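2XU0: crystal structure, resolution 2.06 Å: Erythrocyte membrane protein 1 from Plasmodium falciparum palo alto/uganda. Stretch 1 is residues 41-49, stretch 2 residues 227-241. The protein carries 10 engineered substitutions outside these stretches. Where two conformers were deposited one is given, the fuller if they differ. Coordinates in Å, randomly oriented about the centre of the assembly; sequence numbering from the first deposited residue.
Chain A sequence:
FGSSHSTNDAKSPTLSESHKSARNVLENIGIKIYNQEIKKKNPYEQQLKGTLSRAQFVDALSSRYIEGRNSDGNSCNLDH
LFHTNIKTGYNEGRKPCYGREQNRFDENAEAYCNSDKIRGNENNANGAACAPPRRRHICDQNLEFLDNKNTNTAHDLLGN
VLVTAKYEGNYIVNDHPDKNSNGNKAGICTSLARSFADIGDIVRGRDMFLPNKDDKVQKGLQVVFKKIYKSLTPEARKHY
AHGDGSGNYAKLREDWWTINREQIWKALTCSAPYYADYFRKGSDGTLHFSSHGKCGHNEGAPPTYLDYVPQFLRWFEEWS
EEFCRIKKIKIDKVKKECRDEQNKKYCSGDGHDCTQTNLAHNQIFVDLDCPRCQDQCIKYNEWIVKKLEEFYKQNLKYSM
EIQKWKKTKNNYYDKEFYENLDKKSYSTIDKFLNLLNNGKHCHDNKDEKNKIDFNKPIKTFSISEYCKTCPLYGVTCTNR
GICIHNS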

ATOM      1  N   LYS A  41       6.284 -11.079 -29.372  1.00 59.42           N
ATOM      2  CA  LYS A  41       5.723 -10.032 -30.212  1.00 58.93           C
ATOM      3  C   LYS A  41       4.228 -10.245 -30.406  1.00 61.79           C
ATOM      4  O   LYS A  41       3.753 -11.370 -30.613  1.00 60.51           O
ATOM      5  N   ASN A  42       3.486  -9.153 -30.251  1.00 58.35           N
ATOM      6  CA  ASN A  42       2.056  -9.133 -30.453  1.00 57.36           C
ATOM      7  C   ASN A  42       1.840  -8.326 -31.742  1.00 61.02           C
ATOM      8  O   ASN A  42       2.085  -7.113 -31.768  1.00 59.68           O
ATOM      9  N   PRO A  43       1.426  -9.002 -32.838  1.00 58.55           N
ATOM     10  CA  PRO A  43       1.234  -8.284 -34.113  1.00 58.30           C
ATOM     11  C   PRO A  43       0.064  -7.313 -34.099  1.00 61.57           C
ATOM     12  O   PRO A  43      -0.003  -6.432 -34.947  1.00 61.90           O
ATOM     13  N   TYR A  44      -0.830  -7.454 -33.118  1.00 57.58           N
ATOM     14  CA  TYR A  44      -2.079  -6.698 -33.017  1.00 57.34           C
ATOM     15  C   TYR A  44      -2.108  -5.535 -32.029  1.00 61.02           C
ATOM     16  O   TYR A  44      -3.152  -4.907 -31.868  1.00 60.92           O
ATOM     17  N   GLU A  45      -0.939  -5.208 -31.432  1.00 57.93           N
ATOM     18  CA  GLU A  45      -0.702  -4.154 -30.439  1.00 57.21           C
ATOM     19  C   GLU A  45      -1.380  -2.824 -30.719  1.00 60.22           C
ATOM     20  O   GLU A  45      -2.055  -2.277 -29.850  1.00 59.27           O
ATOM     21  N   GLN A  46      -1.234  -2.330 -31.946  1.00 57.02           N
ATOM     22  CA  GLN A  46      -1.762  -1.039 -32.398  1.00 56.36           C
ATOM     23  C   GLN A  46      -3.280  -0.916 -32.350  1.00 59.05           C
ATOM     24  O   GLN A  46      -3.783   0.205 -32.250  1.00 59.80           O
ATOM     25  N   GLN A  47      -4.007  -2.053 -32.369  1.00 54.22           N
ATOM     26  CA  GLN A  47      -5.481  -2.078 -32.299  1.00 53.82           C
ATOM     27  C   GLN A  47      -5.975  -1.830 -30.862  1.00 57.40           C
ATOM     28  O   GLN A  47      -7.147  -1.498 -30.656  1.00 56.56           O
ATOM     29  N   LEU A  48      -5.078  -2.030 -29.875  1.00 53.55           N
ATOM     30  CA  LEU A  48      -5.336  -1.857 -28.443  1.00 51.89           C
ATOM     31  C   LEU A  48      -4.698  -0.571 -27.951  1.00 56.70           C
ATOM     32  O   LEU A  48      -5.033  -0.093 -26.867  1.00 56.12           O
ATOM     33  N   LYS A  49      -3.787  -0.001 -28.760  1.00 54.99           N
ATOM     34  CA  LYS A  49      -3.110   1.248 -28.452  1.00 56.38           C
ATOM     35  C   LYS A  49      -4.101   2.403 -28.480  1.00 64.05           C
ATOM     36  O   LYS A  49      -4.844   2.567 -29.448  1.00 64.09           O
ATOM     37  N   LYS A 227     -17.093  -4.687 -26.735  1.00 46.71           N
ATOM     38  CA  LYS A 227     -17.112  -3.773 -27.877  1.00 45.88           C
ATOM     39  C   LYS A 227     -15.741  -3.731 -28.540  1.00 49.81           C
ATOM     40  O   LYS A 227     -15.659  -3.932 -29.751  1.00 50.48           O
ATOM     41  N   ILE A 228     -14.654  -3.535 -27.746  1.00 46.06           N
ATOM     42  CA  ILE A 228     -13.268  -3.504 -28.251  1.00 44.90           C
ATOM     43  C   ILE A 228     -12.966  -4.796 -29.000  1.00 50.41           C
ATOM     44  O   ILE A 228     -12.495  -4.721 -30.127  1.00 50.94           O
ATOM     45  N   TYR A 229     -13.298  -5.968 -28.405  1.00 47.83           N
ATOM     46  CA  TYR A 229     -13.073  -7.277 -29.015  1.00 48.83           C
ATOM     47  C   TYR A 229     -13.776  -7.422 -30.355  1.00 58.07           C
ATOM     48  O   TYR A 229     -13.169  -7.943 -31.292  1.00 58.47           O
ATOM     49  N   LYS A 230     -15.055  -6.993 -30.436  1.00 57.29           N
ATOM     50  CA  LYS A 230     -15.853  -7.054 -31.665  1.00 58.36           C
ATOM     51  C   LYS A 230     -15.265  -6.123 -32.735  1.00 64.06           C
ATOM     52  O   LYS A 230     -15.250  -6.485 -33.912  1.00 64.36           O
ATOM     53  N   SER A 231     -14.730  -4.959 -32.312  1.00 61.37           N
ATOM     54  CA  SER A 231     -14.125  -3.964 -33.200  1.00 61.87           C
ATOM     55  C   SER A 231     -12.768  -4.385 -33.783  1.00 68.99           C
ATOM     56  O   SER A 231     -12.290  -3.729 -34.710  1.00 69.17           O
ATOM     57  N   LEU A 232     -12.134  -5.444 -33.235  1.00 67.26           N
ATOM     58  CA  LEU A 232     -10.826  -5.909 -33.711  1.00 67.66           C
ATOM     59  C   LEU A 232     -10.954  -6.586 -35.071  1.00 73.38           C
ATOM     60  O   LEU A 232     -12.048  -7.028 -35.420  1.00 74.07           O
ATOM     61  N   THR A 233      -9.830  -6.690 -35.826  1.00 69.85           N
ATOM     62  CA  THR A 233      -9.781  -7.375 -37.124  1.00 69.82           C
ATOM     63  C   THR A 233      -9.927  -8.883 -36.844  1.00 75.94           C
ATOM     64  O   THR A 233      -9.464  -9.319 -35.788  1.00 76.48           O
ATOM     65  N   PRO A 234     -10.548  -9.704 -37.729  1.00 72.88           N
ATOM     66  CA  PRO A 234     -10.712 -11.142 -37.408  1.00 72.07           C
ATOM     67  C   PRO A 234      -9.457 -11.889 -36.942  1.00 72.89           C
ATOM     68  O   PRO A 234      -9.565 -12.775 -36.094  1.00 71.81           O
ATOM     69  N   GLU A 235      -8.280 -11.528 -37.486  1.00 68.13           N
ATOM     70  CA  GLU A 235      -6.985 -12.137 -37.149  1.00 67.25           C
ATOM     71  C   GLU A 235      -6.546 -11.781 -35.718  1.00 68.40           C
ATOM     72  O   GLU A 235      -5.910 -12.604 -35.056  1.00 68.24           O
ATOM     73  N   ALA A 236      -6.883 -10.564 -35.250  1.00 62.67           N
ATOM     74  CA  ALA A 236      -6.606 -10.110 -33.883  1.00 61.83           C
ATOM     75  C   ALA A 236      -7.595 -10.815 -32.943  1.00 65.04           C
ATOM     76  O   ALA A 236      -7.199 -11.297 -31.875  1.00 64.81           O
ATOM     77  N   ARG A 237      -8.877 -10.919 -33.378  1.00 60.54           N
ATOM     78  CA  ARG A 237      -9.953 -11.592 -32.647  1.00 59.67           C
ATOM     79  C   ARG A 237      -9.603 -13.044 -32.356  1.00 63.37           C
ATOM     80  O   ARG A 237      -9.993 -13.539 -31.305  1.00 63.85           O
ATOM     81  N   LYS A 238      -8.863 -13.722 -33.259  1.00 59.85           N
ATOM     82  CA  LYS A 238      -8.473 -15.118 -33.041  1.00 60.20           C
ATOM     83  C   LYS A 238      -7.275 -15.238 -32.112  1.00 63.83           C
ATOM     84  O   LYS A 238      -7.178 -16.214 -31.370  1.00 64.21           O
ATOM     85  N   HIS A 239      -6.380 -14.224 -32.127  1.00 58.72           N
ATOM     86  CA  HIS A 239      -5.226 -14.148 -31.231  1.00 56.87           C
ATOM     87  C   HIS A 239      -5.749 -14.033 -29.785  1.00 57.72           C
ATOM     88  O   HIS A 239      -5.202 -14.667 -28.883  1.00 57.79           O
ATOM     89  N   TYR A 240      -6.841 -13.262 -29.592  1.00 51.10           N
ATOM     90  CA  TYR A 240      -7.498 -13.070 -28.303  1.00 49.44           C
ATOM     91  C   TYR A 240      -8.695 -14.003 -28.118  1.00 53.52           C
ATOM     92  O   TYR A 240      -9.690 -13.639 -27.501  1.00 53.41           O
ATOM     93  N   ALA A 241      -8.592 -15.219 -28.633  1.00 51.04           N
ATOM     94  CA  ALA A 241      -9.693 -16.161 -28.510  1.00 50.77           C
ATOM     95  C   ALA A 241      -9.287 -17.431 -27.822  1.00 51.87           C
ATOM     96  O   ALA A 241      -8.173 -17.907 -28.026  1.00 50.64           O
TER

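Two weak hydrogen bonds are the polar links between residues 41-49 and the helical segment 227-241, and each involves a tyrosine hydroxyl. At one, the buried Asn42 points its CA-to-CB bond toward the opposing segment, and its t rotamer (chi1 173°) carries ND2 to 2.8 Å from Tyr240 OH. The distance is short, but the N-H...acceptor angle of 123° is far from linear, so the bond is weak; ND2 approaches the Tyr240 ring at its edge, near the ring plane. Both ND2 and the hydroxyl have further hydrogen-bond partners elsewhere in the structure. The other end of the same amide serves its own loop: Asn42 OD1 accepts a hydrogen bond from Tyr44 N at 3.1 Å, within the type I turn from Asn42 to Glu45. This bond ties the side chain to the turn while its nitrogen reaches across. Asn42 OD1 also lies 3.6 Å from His239 NE2.

The second link is Lys238 NZ to Tyr44 OH, 3.2 Å and likewise weak. The CA-to-CB bond of Lys238 points sideways, but the end of the chain comes nearer to the loop, with chi1 in the p well and chi2 between wells at 107°. Lys238 NZ also donates to Glu235 O at 2.8 Å, the shorter of its two bonds, so the ammonium group joins the helix backbone to the tyrosine hydroxyl.

Tyr44 is the centre of the packing, with 110 Å² covered by the other segment, the largest share of any residue here. It points toward the helix in the m rotamer (chi1 -42°) and lays one face over the backbone near Ala236: Ala236 CA sits 3.8 Å from the centroid of the Tyr44 ring, 17° off the ring normal, in a CH-pi contact. Ala236 CB touches Tyr44 CD1 at 3.7 Å, and Glu235 O lies over the same face, 3.6 Å from Tyr44 CZ. The small alanine side chain accompanies a close approach of the backbones, the CA atoms of Tyr44 and Ala236 being 5.7 Å apart. His239, in the t rotamer, points toward the loop and places CB 3.6 Å from Tyr44 CE2; the two rings meet obliquely, with centroids 5.2 Å apart and planes at 50°.

Farther along, the contact becomes largely apolar. Gln47 points toward the helix segment with chi1 m and chi2 p, and its CB packs at 3.7 Å against CD2 of Leu232, whose side chain is m,t. Leu48, also m,t, starts sideways, yet its end reaches inward: Leu48 CD2 meets Ile228 CG2 at 4.0 Å and Leu232 CD2 at 4.1 Å, while Leu48 CD1 lies 3.8 Å from Tyr240 CZ. Tyr240, an m rotamer just beyond the helix, thus packs against Leu48 while its hydroxyl accepts the bond from Asn42. Together the two segments bury 519 Å², counting both sides.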

ATOM      1  CB  LYS A  41       6.467  -9.927 -31.554  1.00 62.00           C
ATOM      2  CG  LYS A  41       6.123  -8.673 -32.352  1.00 82.89           C
ATOM      3  CD  LYS A  41       7.362  -7.893 -32.774  1.00 94.69           C
ATOM      4  CE  LYS A  41       7.023  -6.595 -33.480  1.00107.77           C
ATOM      5  NZ  LYS A  41       6.327  -6.809 -34.779  1.00115.57           N
ATOM      6  CB  ASN A  42       1.317  -8.534 -29.242  1.00 52.02           C
ATOM      7  CG  ASN A  42      -0.168  -8.343 -29.466  1.00 62.58           C
ATOM      8  OD1 ASN A  42      -0.765  -8.885 -30.407  1.00 52.28           O
ATOM      9  ND2 ASN A  42      -0.796  -7.549 -28.621  1.00 54.07           N
ATOM     10  CB  PRO A  43       0.971  -9.413 -35.120  1.00 59.87           C
ATOM     11  CG  PRO A  43       1.352 -10.683 -34.428  1.00 63.78           C
ATOM     12  CD  PRO A  43       1.116 -10.439 -32.983  1.00 59.73           C
ATOM     13  CB  TYR A  44      -3.240  -7.691 -32.819  1.00 58.49           C
ATOM     14  CG  TYR A  44      -3.089  -8.911 -33.708  1.00 60.21           C
ATOM     15  CD1 TYR A  44      -3.365  -8.842 -35.073  1.00 62.25           C
ATOM     16  CD2 TYR A  44      -2.556 -10.099 -33.211  1.00 60.92           C
ATOM     17  CE1 TYR A  44      -3.179  -9.945 -35.907  1.00 62.29           C
ATOM     18  CE2 TYR A  44      -2.360 -11.206 -34.038  1.00 61.87           C
ATOM     19  CZ  TYR A  44      -2.682 -11.126 -35.384  1.00 68.52           C
ATOM     20  OH  TYR A  44      -2.504 -12.213 -36.201  1.00 70.65           O
ATOM     21  CB  GLU A  45       0.805  -3.936 -30.254  1.00 58.61           C
ATOM     22  CG  GLU A  45       1.428  -4.917 -29.281  1.00 70.73           C
ATOM     23  CD  GLU A  45       2.760  -4.523 -28.670  1.00 94.38           C
ATOM     24  OE1 GLU A  45       3.146  -3.335 -28.775  1.00 92.23           O
ATOM     25  OE2 GLU A  45       3.404  -5.403 -28.053  1.00 85.92           O
ATOM     26  CB  GLN A  46      -1.181  -0.623 -33.776  1.00 57.63           C
ATOM     27  CG  GLN A  46       0.268  -1.075 -34.066  0.50 71.79           C
ATOM     28  CD  GLN A  46       0.457  -2.570 -34.320  0.50 86.25           C
ATOM     29  OE1 GLN A  46      -0.489  -3.327 -34.583  0.50 77.65           O
ATOM     30  NE2 GLN A  46       1.693  -3.035 -34.194  0.50 78.15           N
ATOM     31  CB  GLN A  47      -6.041  -3.428 -32.813  1.00 55.13           C
ATOM     32  CG  GLN A  47      -6.279  -3.480 -34.313  0.50 72.27           C
ATOM     33  CD  GLN A  47      -5.019  -3.800 -35.066  0.50 90.52           C
ATOM     34  OE1 GLN A  47      -4.236  -2.913 -35.422  0.50 86.82           O
ATOM     35  NE2 GLN A  47      -4.791  -5.076 -35.324  0.50 82.88           N
ATOM     36  CB  LEU A  48      -4.786  -3.054 -27.650  1.00 51.14           C
ATOM     37  CG  LEU A  48      -5.428  -4.432 -27.868  1.00 54.43           C
ATOM     38  CD1 LEU A  48      -4.879  -5.410 -26.889  1.00 53.89           C
ATOM     39  CD2 LEU A  48      -6.948  -4.382 -27.732  1.00 55.25           C
ATOM     40  CB  LYS A  49      -1.937   1.482 -29.416  1.00 59.22           C
ATOM     41  CG  LYS A  49      -1.070   2.691 -29.067  1.00 76.22           C
ATOM     42  CD  LYS A  49       0.196   2.310 -28.300  1.00 82.88           C
ATOM     43  CE  LYS A  49       1.176   3.455 -28.216  1.00 85.19           C
ATOM     44  NZ  LYS A  49       0.657   4.585 -27.404  1.00 85.36           N
ATOM     45  CB  LYS A 227     -17.533  -2.360 -27.431  1.00 47.27           C
ATOM     46  CG  LYS A 227     -18.986  -2.289 -26.998  1.00 52.21           C
ATOM     47  CD  LYS A 227     -19.297  -0.981 -26.345  1.00 59.95           C
ATOM     48  CE  LYS A 227     -20.775  -0.777 -26.146  1.00 60.67           C
ATOM     49  NZ  LYS A 227     -21.053   0.578 -25.617  1.00 63.04           N
ATOM     50  CB  ILE A 228     -12.198  -3.159 -27.146  1.00 47.21           C
ATOM     51  CG1 ILE A 228     -12.411  -1.738 -26.599  1.00 47.15           C
ATOM     52  CG2 ILE A 228     -10.763  -3.302 -27.688  1.00 47.99           C
ATOM     53  CD1 ILE A 228     -11.733  -1.432 -25.232  1.00 59.79           C
ATOM     54  CB  TYR A 229     -13.492  -8.422 -28.086  1.00 49.09           C
ATOM     55  CG  TYR A 229     -13.198  -9.796 -28.651  1.00 49.77           C
ATOM     56  CD1 TYR A 229     -11.891 -10.251 -28.784  1.00 51.24           C
ATOM     57  CD2 TYR A 229     -14.226 -10.641 -29.056  1.00 50.72           C
ATOM     58  CE1 TYR A 229     -11.615 -11.525 -29.276  1.00 52.70           C
ATOM     59  CE2 TYR A 229     -13.961 -11.915 -29.562  1.00 51.44           C
ATOM     60  CZ  TYR A 229     -12.653 -12.354 -29.666  1.00 58.92           C
ATOM     61  OH  TYR A 229     -12.382 -13.618 -30.132  1.00 60.51           O
ATOM     62  CB  LYS A 230     -17.319  -6.697 -31.383  1.00 61.65           C
ATOM     63  CG  LYS A 230     -18.141  -7.859 -30.825  1.00 85.17           C
ATOM     64  CD  LYS A 230     -19.616  -7.485 -30.616  1.00101.34           C
ATOM     65  CE  LYS A 230     -19.891  -6.823 -29.281  1.00116.60           C
ATOM     66  NZ  LYS A 230     -21.347  -6.666 -29.033  1.00127.41           N
ATOM     67  CB  SER A 231     -14.008  -2.615 -32.497  1.00 64.60           C
ATOM     68  OG  SER A 231     -12.850  -2.539 -31.679  1.00 71.87           O
ATOM     69  CB  LEU A 232     -10.175  -6.896 -32.714  1.00 67.50           C
ATOM     70  CG  LEU A 232      -9.866  -6.435 -31.277  1.00 71.38           C
ATOM     71  CD1 LEU A 232      -9.528  -7.623 -30.404  1.00 71.19           C
ATOM     72  CD2 LEU A 232      -8.722  -5.441 -31.233  1.00 72.45           C
ATOM     73  CB  THR A 233      -8.473  -7.062 -37.886  1.00 74.21           C
ATOM     74  OG1 THR A 233      -7.368  -7.719 -37.264  1.00 73.57           O
ATOM     75  CG2 THR A 233      -8.200  -5.571 -38.020  1.00 70.98           C
ATOM     76  CB  PRO A 234     -11.301 -11.746 -38.694  1.00 74.07           C
ATOM     77  CG  PRO A 234     -11.205 -10.674 -39.738  1.00 78.67           C
ATOM     78  CD  PRO A 234     -11.193  -9.368 -39.017  1.00 74.38           C
ATOM     79  CB  GLU A 235      -5.884 -11.775 -38.165  1.00 68.70           C
ATOM     80  CG  GLU A 235      -6.351 -11.637 -39.606  1.00 79.54           C
ATOM     81  CD  GLU A 235      -6.796 -10.232 -39.959  1.00102.08           C
ATOM     82  OE1 GLU A 235      -5.922  -9.356 -40.157  1.00104.66           O
ATOM     83  OE2 GLU A 235      -8.025  -9.996 -39.996  1.00 93.32           O
ATOM     84  CB  ALA A 236      -6.780  -8.603 -33.783  1.00 62.42           C
ATOM     85  CB  ARG A 237     -11.288 -11.517 -33.405  1.00 58.87           C
ATOM     86  CG  ARG A 237     -11.960 -10.148 -33.376  1.00 66.93           C
ATOM     87  CD  ARG A 237     -13.266 -10.109 -34.168  0.90 72.41           C
ATOM     88  NE  ARG A 237     -14.414 -10.587 -33.390  0.80 77.05           N
ATOM     89  CZ  ARG A 237     -14.921 -11.816 -33.468  0.70 87.04           C
ATOM     90  NH1 ARG A 237     -14.392 -12.713 -34.293  0.60 71.37           N
ATOM     91  NH2 ARG A 237     -15.963 -12.158 -32.719  0.60 68.19           N
ATOM     92  CB  LYS A 238      -8.327 -15.934 -34.349  1.00 63.83           C
ATOM     93  CG  LYS A 238      -7.232 -15.487 -35.301  1.00 88.47           C
ATOM     94  CD  LYS A 238      -6.044 -16.446 -35.297  1.00102.04           C
ATOM     95  CE  LYS A 238      -4.834 -15.886 -36.012  1.00111.26           C
ATOM     96  NZ  LYS A 238      -4.151 -14.826 -35.221  1.00116.99           N
ATOM     97  CB  HIS A 239      -4.355 -12.938 -31.594  1.00 57.15           C
ATOM     98  CG  HIS A 239      -3.128 -12.790 -30.749  1.00 60.06           C
ATOM     99  ND1 HIS A 239      -1.977 -13.499 -31.022  1.00 61.44           N
ATOM    100  CD2 HIS A 239      -2.916 -12.009 -29.663  1.00 61.06           C
ATOM    101  CE1 HIS A 239      -1.101 -13.131 -30.099  1.00 60.38           C
ATOM    102  NE2 HIS A 239      -1.621 -12.231 -29.264  1.00 60.63           N
ATOM    103  CB  TYR A 240      -7.889 -11.596 -28.132  1.00 48.98           C
ATOM    104  CG  TYR A 240      -6.679 -10.714 -27.968  1.00 48.79           C
ATOM    105  CD1 TYR A 240      -6.248  -9.893 -29.003  1.00 50.48           C
ATOM    106  CD2 TYR A 240      -5.926 -10.738 -26.793  1.00 48.69           C
ATOM    107  CE1 TYR A 240      -5.119  -9.085 -28.862  1.00 51.64           C
ATOM    108  CE2 TYR A 240      -4.788  -9.947 -26.647  1.00 48.70           C
ATOM    109  CZ  TYR A 240      -4.387  -9.119 -27.685  1.00 51.95           C
ATOM    110  OH  TYR A 240      -3.269  -8.326 -27.564  1.00 46.11           O
ATOM    111  CB  ALA A 241     -10.257 -16.489 -29.889  1.00 51.64           C
TER